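Local coordinates for uncharacterized protein (PDB 2A2L) that is of unknown function but belongs to the HbpS-like family of haem-degrading proteins, so a role in haem binding or breakdown is possible, at residues Q8-I12 with V39-G43; Q19-V24 with C136-F141; I62-A67 with A119-S123. The contacts are given in a common frame with arbitrary orientation. Residues are numbered along the deposited sequence.

Contact 1. Residues Q8-I12 with V39-G43; sequences QVQTI and VVDRG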
loop_
_atom_site.group_PDB
_atom_site.type_symbol
_atom_site.label_atom_id
_atom_site.label_comp_id
_atom_site.label_asym_id
_atom_site.label_seq_id
_atom_site.Cartn_x
_atom_site.Cartn_y
_atom_site.Cartn_z
ATOM N N GLN A 8 -26.348 -1.573 23.404
ATOM C CA GLN A 8 -27.111 -0.629 22.587
ATOM C C GLN A 8 -26.344 0.674 22.419
ATOM O O GLN A 8 -25.898 1.265 23.401
ATOM C CB GLN A 8 -28.451 -0.323 23.242
ATOM C CG GLN A 8 -29.545 -1.274 22.855
ATOM C CD GLN A 8 -30.416 -1.676 24.038
ATOM O OE1 GLN A 8 -30.365 -1.054 25.106
ATOM N NE2 GLN A 8 -31.227 -2.717 23.851
ATOM N N VAL A 9 -26.181 1.106 21.171
ATOM C CA VAL A 9 -25.464 2.348 20.854
ATOM C C VAL A 9 -26.179 3.160 19.786
ATOM O O VAL A 9 -26.873 2.617 18.915
ATOM C CB VAL A 9 -24.005 2.116 20.390
ATOM C CG1 VAL A 9 -23.123 1.792 21.566
ATOM C CG2 VAL A 9 -23.925 1.030 19.318
ATOM N N GLN A 10 -25.987 4.467 19.875
ATOM C CA GLN A 10 -26.508 5.413 18.916
ATOM C C GLN A 10 -25.488 5.775 17.827
ATOM O O GLN A 10 -24.325 6.034 18.110
ATOM C CB GLN A 10 -26.967 6.659 19.654
ATOM C CG GLN A 10 -28.179 7.301 19.033
ATOM C CD GLN A 10 -29.488 6.793 19.594
ATOM O OE1 GLN A 10 -30.557 7.030 19.014
ATOM N NE2 GLN A 10 -29.419 6.090 20.729
ATOM N N THR A 11 -25.954 5.761 16.581
ATOM C CA THR A 11 -25.186 6.198 15.431
ATOM C C THR A 11 -25.835 7.453 14.806
ATOM O O THR A 11 -27.057 7.589 14.793
ATOM C CB THR A 11 -24.998 5.025 14.404
ATOM O OG1 THR A 11 -23.980 5.355 13.436
ATOM C CG2 THR A 11 -26.303 4.659 13.691
ATOM N N ILE A 12 -25.022 8.379 14.318
ATOM C CA ILE A 12 -25.552 9.500 13.531
ATOM C C ILE A 12 -26.029 9.004 12.149
ATOM O O ILE A 12 -25.613 7.934 11.677
ATOM C CB ILE A 12 -24.545 10.721 13.452
ATOM C CG1 ILE A 12 -25.242 12.001 12.957
ATOM C CG2 ILE A 12 -23.307 10.394 12.623
ATOM C CD1 ILE A 12 -24.510 13.324 13.267
ATOM N N VAL A 39 -18.540 13.439 7.299
ATOM C CA VAL A 39 -19.172 12.878 8.491
ATOM C C VAL A 39 -19.058 11.378 8.426
ATOM O O VAL A 39 -19.385 10.769 7.414
ATOM C CB VAL A 39 -20.710 13.191 8.618
ATOM C CG1 VAL A 39 -21.260 12.642 9.966
ATOM C CG2 VAL A 39 -20.998 14.673 8.522
ATOM N N VAL A 40 -18.609 10.779 9.521
ATOM C CA VAL A 40 -18.596 9.325 9.649
ATOM C C VAL A 40 -19.658 8.904 10.652
ATOM O O VAL A 40 -19.965 9.647 11.597
ATOM C CB VAL A 40 -17.198 8.798 10.064
ATOM C CG1 VAL A 40 -16.180 9.040 8.919
ATOM C CG2 VAL A 40 -16.711 9.464 11.372
ATOM N N ASP A 41 -20.236 7.725 10.445
ATOM C CA ASP A 41 -21.119 7.160 11.468
ATOM C C ASP A 41 -20.358 6.602 12.691
ATOM O O ASP A 41 -19.123 6.732 12.783
ATOM C CB ASP A 41 -22.099 6.155 10.858
ATOM C CG ASP A 41 -21.456 4.827 10.476
ATOM O OD1 ASP A 41 -20.382 4.480 11.016
ATOM O OD2 ASP A 41 -22.072 4.094 9.665
ATOM N N ARG A 42 -21.103 5.985 13.610
ATOM C CA ARG A 42 -20.606 5.550 14.936
ATOM C C ARG A 42 -19.448 4.522 14.920
ATOM O O ARG A 42 -18.638 4.440 15.863
ATOM C CB ARG A 42 -21.795 4.995 15.722
ATOM C CG ARG A 42 -21.514 4.426 17.092
ATOM C CD ARG A 42 -21.310 2.919 17.061
ATOM N NE ARG A 42 -20.368 2.519 18.098
ATOM C CZ ARG A 42 -20.259 3.138 19.265
ATOM N NH1 ARG A 42 -21.039 4.164 19.553
ATOM N NH2 ARG A 42 -19.365 2.726 20.155
ATOM N N GLY A 43 -19.393 3.726 13.859
ATOM C CA GLY A 43 -18.262 2.820 13.649
ATOM C C GLY A 43 -17.083 3.439 12.914
ATOM O O GLY A 43 -16.106 2.765 12.637
HETATM O O HOH W 1 -23.958 2.959 11.556
#
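The strand segments 8-12 and 39-41 run in roughly opposite directions, 152° between their axes, but the axes come no closer than 6.8 Å, wider than the usual spacing of paired strands. The nearest CA atoms are those of Thr-11 and Arg-42, 4.7 Å apart, and no backbone-to-backbone hydrogen bond links the two segments. The bond that does join them uses a side chain: Arg-42 N donates to Thr-11 OG1 at 3.0 Å with a nearly straight N-H...O angle of 166°. A water lies 3.0 Å from the same Thr-11 OG1 and donates weakly to Asp-41 OD2 at 2.9 Å. The stronger partner of that carboxylate is Arg-51 of the third subunit, while Asp-41 OD1 closes an Asx turn by accepting from Gly-43 N at 3.1 Å. Arg-42 then lies along the strand: its CG is 3.4 Å from Gln-10 O, and Val-9 CB sits over one guanidinium face, 3.7 Å from NH1. At the other end Ile-12 CG2 packs 4.0 Å from Val-39 CG1. Residues 8-11 pair in an antiparallel ladder with a strand of the second subunit. The chemistry implies a mixed junction: one near-linear side-chain-to-backbone hydrogen bond, the Arg-42 chain along the strand and a small apolar patch at Ile-12 and Val-39, where the chain leaves the region of strand 36-41 through the Asx turn, beside the strand pairing with the second subunit.

Contact 2. Residues Q19-V24 with C136-F141; sequences QMAAAV and CALDCF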
loop_
_atom_site.group_PDB
_atom_site.type_symbol
_atom_site.label_atom_id
_atom_site.label_comp_id
_atom_site.label_asym_id
_atom_site.label_seq_id
_atom_site.Cartn_x
_atom_site.Cartn_y
_atom_site.Cartn_z
ATOM N N GLN A 19 -27.806 17.791 6.755
ATOM C CA GLN A 19 -28.168 19.085 7.288
ATOM C C GLN A 19 -26.951 19.878 7.744
ATOM O O GLN A 19 -26.835 21.057 7.413
ATOM C CB GLN A 19 -29.171 18.926 8.432
ATOM C CG GLN A 19 -30.491 18.274 8.025
ATOM C CD GLN A 19 -31.203 18.976 6.851
ATOM O OE1 GLN A 19 -31.649 20.129 6.959
ATOM N NE2 GLN A 19 -31.316 18.271 5.729
ATOM N N MET A 20 -26.041 19.237 8.484
ATOM C CA MET A 20 -24.747 19.864 8.856
ATOM C C MET A 20 -23.836 20.199 7.676
ATOM O O MET A 20 -22.984 21.076 7.779
ATOM C CB MET A 20 -23.959 19.017 9.844
ATOM C CG MET A 20 -24.770 18.322 10.920
ATOM S SD MET A 20 -23.839 16.916 11.572
ATOM C CE MET A 20 -23.080 17.726 12.884
ATOM N N ALA A 21 -24.012 19.508 6.561
ATOM C CA ALA A 21 -23.339 19.892 5.335
ATOM C C ALA A 21 -23.766 21.283 4.876
ATOM O O ALA A 21 -22.944 22.047 4.352
ATOM C CB ALA A 21 -23.573 18.853 4.238
ATOM N N ALA A 22 -25.040 21.622 5.076
ATOM C CA ALA A 22 -25.568 22.854 4.524
ATOM C C ALA A 22 -25.186 24.016 5.413
ATOM O O ALA A 22 -24.930 25.121 4.927
ATOM C CB ALA A 22 -27.076 22.780 4.351
ATOM N N ALA A 23 -25.143 23.754 6.715
ATOM C CA ALA A 23 -24.716 24.732 7.700
ATOM C C ALA A 23 -23.297 25.165 7.362
ATOM O O ALA A 23 -23.047 26.341 7.083
ATOM C CB ALA A 23 -24.767 24.126 9.102
ATOM N N VAL A 24 -22.394 24.189 7.371
ATOM C CA VAL A 24 -20.988 24.357 7.013
ATOM C C VAL A 24 -20.811 25.092 5.686
ATOM O O VAL A 24 -20.016 26.025 5.600
ATOM C CB VAL A 24 -20.273 22.968 6.997
ATOM C CG1 VAL A 24 -18.925 23.008 6.280
ATOM C CG2 VAL A 24 -20.104 22.462 8.409
ATOM N N CYS A 136 -19.492 24.581 14.184
ATOM C CA CYS A 136 -20.632 25.039 13.426
ATOM C C CYS A 136 -21.555 23.903 12.992
ATOM O O CYS A 136 -22.758 24.025 13.104
ATOM C CB CYS A 136 -20.088 25.799 12.217
ATOM S SG CYS A 136 -21.212 26.158 10.847
ATOM N N ALA A 137 -20.983 22.806 12.502
ATOM C CA ALA A 137 -21.740 21.584 12.204
ATOM C C ALA A 137 -22.396 20.980 13.454
ATOM O O ALA A 137 -23.574 20.620 13.425
ATOM C CB ALA A 137 -20.846 20.553 11.528
ATOM N N LEU A 138 -21.638 20.874 14.543
ATOM C CA LEU A 138 -22.144 20.355 15.814
ATOM C C LEU A 138 -23.305 21.207 16.343
ATOM O O LEU A 138 -24.339 20.684 16.740
ATOM C CB LEU A 138 -21.008 20.274 16.845
ATOM C CG LEU A 138 -19.752 19.454 16.490
ATOM C CD1 LEU A 138 -19.051 19.030 17.736
ATOM C CD2 LEU A 138 -20.066 18.213 15.682
ATOM N N ASP A 139 -23.138 22.521 16.300
ATOM C CA ASP A 139 -24.174 23.466 16.695
ATOM C C ASP A 139 -25.459 23.343 15.872
ATOM O O ASP A 139 -26.559 23.608 16.389
ATOM C CB ASP A 139 -23.639 24.895 16.581
ATOM C CG ASP A 139 -22.903 25.338 17.816
ATOM O OD1 ASP A 139 -23.050 24.671 18.861
ATOM O OD2 ASP A 139 -22.183 26.363 17.744
ATOM N N CYS A 140 -25.317 22.972 14.597
ATOM C CA CYS A 140 -26.469 22.652 13.751
ATOM C C CYS A 140 -27.107 21.356 14.251
ATOM O O CYS A 140 -28.331 21.287 14.444
ATOM C CB CYS A 140 -26.046 22.548 12.272
ATOM S SG CYS A 140 -27.188 21.697 11.101
ATOM N N PHE A 141 -26.266 20.350 14.502
ATOM C CA PHE A 141 -26.750 19.033 14.899
ATOM C C PHE A 141 -27.667 19.163 16.101
ATOM O O PHE A 141 -28.819 18.732 16.054
ATOM C CB PHE A 141 -25.598 18.065 15.208
ATOM C CG PHE A 141 -26.040 16.787 15.891
ATOM C CD1 PHE A 141 -26.688 15.789 15.174
ATOM C CD2 PHE A 141 -25.821 16.594 17.248
ATOM C CE1 PHE A 141 -27.104 14.625 15.793
ATOM C CE2 PHE A 141 -26.242 15.431 17.880
ATOM C CZ PHE A 141 -26.881 14.446 17.147
#
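Helix segments 19-24 and 136-141 cross at 132° between their N-to-C directions, with axes 8.5 Å apart at closest approach; Met-20 and Ala-137 have the nearest CA atoms, separated by 4.8 Å. Such a short distance is possible because small residues line much of the interface. Cys-136 points toward the other helix, and its SG lies 4.2 Å from Val-24 N and 4.5 Å from Ala-23 CB. One residue on, the methyl of Ala-137 touches Val-24, CB to CG2 3.7 Å, and is also met by Met-20, whose CE stands 3.8 Å from Ala-137 CB and a tight 3.0 Å from Ala-137 O. Leu-138 starts away from the partner, yet its CD2 reaches within 4.1 Å of Met-20 CE. Cys-140 returns to the interface: its CB packs against Ala-23 CB at 3.8 Å, and its SG approaches Met-20 CG at 4.2 Å. Phe-141 completes the surface with CB 3.4 Å from Met-20 CE. Met-20 is therefore a knob in a hole formed by Ala-137, Leu-138, Cys-140 and Phe-141, and the contact is apolar van der Waals packing. Phe-141 packs edge-to-face with Phe-112 and makes a cation-pi contact with Lys-5 of the second subunit. Both helices cover one face of the antiparallel sheet, where Phe-37 of strand 36-41 touches Met-20, Val-24 and Ala-137, and Val-120 of strand 116-123 meets Met-20 and Leu-138; Met-20 and Phe-141 also touch Ile-12 of strand 6-12.

Contact 3. Residues I62-A67 with A119-S123; sequences ISLNKA and AVGVS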
loop_
_atom_site.group_PDB
_atom_site.type_symbol
_atom_site.label_atom_id
_atom_site.label_comp_id
_atom_site.label_asym_id
_atom_site.label_seq_id
_atom_site.Cartn_x
_atom_site.Cartn_y
_atom_site.Cartn_z
ATOM N N ILE A 62 -7.833 14.204 3.957
ATOM C CA ILE A 62 -7.697 14.945 5.215
ATOM C C ILE A 62 -9.029 15.087 5.945
ATOM O O ILE A 62 -9.132 14.731 7.112
ATOM C CB ILE A 62 -7.111 16.368 5.018
ATOM C CG1 ILE A 62 -5.714 16.300 4.423
ATOM C CG2 ILE A 62 -7.078 17.106 6.363
ATOM C CD1 ILE A 62 -5.263 17.616 3.810
ATOM N N SER A 63 -10.037 15.610 5.259
ATOM C CA SER A 63 -11.334 15.874 5.893
ATOM C C SER A 63 -12.006 14.615 6.416
ATOM O O SER A 63 -12.473 14.590 7.563
ATOM C CB SER A 63 -12.270 16.624 4.947
ATOM O OG SER A 63 -13.623 16.347 5.272
ATOM N N LEU A 64 -12.048 13.571 5.584
ATOM C CA LEU A 64 -12.477 12.223 6.032
ATOM C C LEU A 64 -11.699 11.727 7.246
ATOM O O LEU A 64 -12.271 11.339 8.256
ATOM C CB LEU A 64 -12.402 11.197 4.891
ATOM C CG LEU A 64 -12.959 9.794 5.170
ATOM C CD1 LEU A 64 -14.450 9.857 5.476
ATOM C CD2 LEU A 64 -12.655 8.780 4.040
ATOM N N ASN A 65 -10.386 11.761 7.180
ATOM C CA ASN A 65 -9.620 11.200 8.293
ATOM C C ASN A 65 -9.670 11.974 9.587
ATOM O O ASN A 65 -9.499 11.396 10.650
ATOM C CB ASN A 65 -8.195 10.919 7.879
ATOM C CG ASN A 65 -8.134 9.937 6.771
ATOM O OD1 ASN A 65 -8.887 8.942 6.753
ATOM N ND2 ASN A 65 -7.263 10.199 5.818
ATOM N N LYS A 66 -9.907 13.276 9.488
ATOM C CA LYS A 66 -10.208 14.075 10.665
ATOM C C LYS A 66 -11.466 13.565 11.316
ATOM O O LYS A 66 -11.520 13.501 12.522
ATOM C CB LYS A 66 -10.358 15.562 10.326
ATOM C CG LYS A 66 -9.043 16.259 10.014
ATOM C CD LYS A 66 -9.275 17.667 9.488
ATOM C CE LYS A 66 -8.034 18.547 9.600
ATOM N NZ LYS A 66 -8.343 19.903 9.050
ATOM N N ALA A 67 -12.466 13.179 10.525
ATOM C CA ALA A 67 -13.712 12.676 11.108
ATOM C C ALA A 67 -13.433 11.322 11.759
ATOM O O ALA A 67 -13.780 11.087 12.923
ATOM C CB ALA A 67 -14.833 12.567 10.053
ATOM N N ALA A 119 -18.569 11.316 13.986
ATOM C CA ALA A 119 -17.736 12.511 14.003
ATOM C C ALA A 119 -17.782 13.279 12.695
ATOM O O ALA A 119 -18.225 12.757 11.670
ATOM C CB ALA A 119 -16.319 12.145 14.307
ATOM N N VAL A 120 -17.315 14.526 12.746
ATOM C CA VAL A 120 -17.227 15.380 11.569
ATOM C C VAL A 120 -15.773 15.777 11.332
ATOM O O VAL A 120 -14.931 15.646 12.213
ATOM C CB VAL A 120 -18.144 16.664 11.691
ATOM C CG1 VAL A 120 -19.604 16.293 12.006
ATOM C CG2 VAL A 120 -17.609 17.642 12.762
ATOM N N GLY A 121 -15.497 16.246 10.124
ATOM C CA GLY A 121 -14.166 16.672 9.709
ATOM C C GLY A 121 -14.289 17.757 8.644
ATOM O O GLY A 121 -15.079 17.629 7.709
ATOM N N VAL A 122 -13.532 18.842 8.805
ATOM C CA VAL A 122 -13.496 19.944 7.825
ATOM C C VAL A 122 -12.041 20.191 7.428
ATOM O O VAL A 122 -11.142 20.142 8.266
ATOM C CB VAL A 122 -14.123 21.250 8.410
ATOM C CG1 VAL A 122 -13.906 22.448 7.485
ATOM C CG2 VAL A 122 -15.607 21.078 8.623
ATOM N N SER A 123 -11.799 20.432 6.151
ATOM C CA SER A 123 -10.446 20.716 5.700
ATOM C C SER A 123 -10.489 21.693 4.553
ATOM O O SER A 123 -11.457 21.711 3.804
ATOM C CB SER A 123 -9.730 19.435 5.285
ATOM O OG SER A 123 -8.385 19.695 4.938
HETATM O O HOH W 2 -6.471 20.788 6.814
#
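Helix segment 62-67 runs nearly antiparallel to strand segment 119-123, at 150°, with only 5.8 Å between the axes. Ile-62 begins the contact by setting its CG2 3.2 Å from Ser-123 OG. Ser-63 follows, its CB 3.8 Å from Ser-123 CB and its OG 3.1 Å from Gly-121 O; Ser-38 OG is the stronger partner of that hydroxyl. Ser-63 O receives a CA-H...O contact from Gly-121 CA at 3.4 Å. A modelled CB on Gly-121 would fall 2.1 Å from Ser-63 O, so glycine is what permits this close approach. Lys-66 stretches along the strand until NZ donates to Val-122 O at 2.9 Å; a water accepts from NZ at 3.0 Å and lies 2.9 Å from Ser-123 OG. The same ammonium forms a salt bridge with Asp-130, which gives its buried charge a counterion. Ala-67 ends the segment, with CA 3.4 Å from Val-120 O in a second CA-H...O contact and O 3.1 Å from Ala-119 CB. A helix lying close on an antiparallel sheet of strand order 2-1-4-3, whose opposite face carries helices 14-30 and 127-143, is consistent with the three-layer alpha-beta-alpha architecture of the GAF clan.

All nine touching residues of contact 3 are buried, its centre about 4 Å from that of the chain; contacts 1 and 2, each about 12 Å out, are partly buried and reach the second subunit. Contacts 1 and 3 share a sheet, since strands 36-41 and 116-123 are neighbours and Val-40 N lies 2.9 Å from Ala-119 O, a probable hydrogen bond. Contact 2 packs on the sheet face opposite the helix of contact 3: Met-20 CE is 3.9 Å from Val-120 CG1, and Ile-12 CD1 of contact 1 is 3.8 Å from Phe-141 CD1. Chemistry follows position: apolar between the helices, mixed polar and glycine-mediated in the core, and a side-chain-to-backbone hydrogen bond beside a weakly bridging water at the junction.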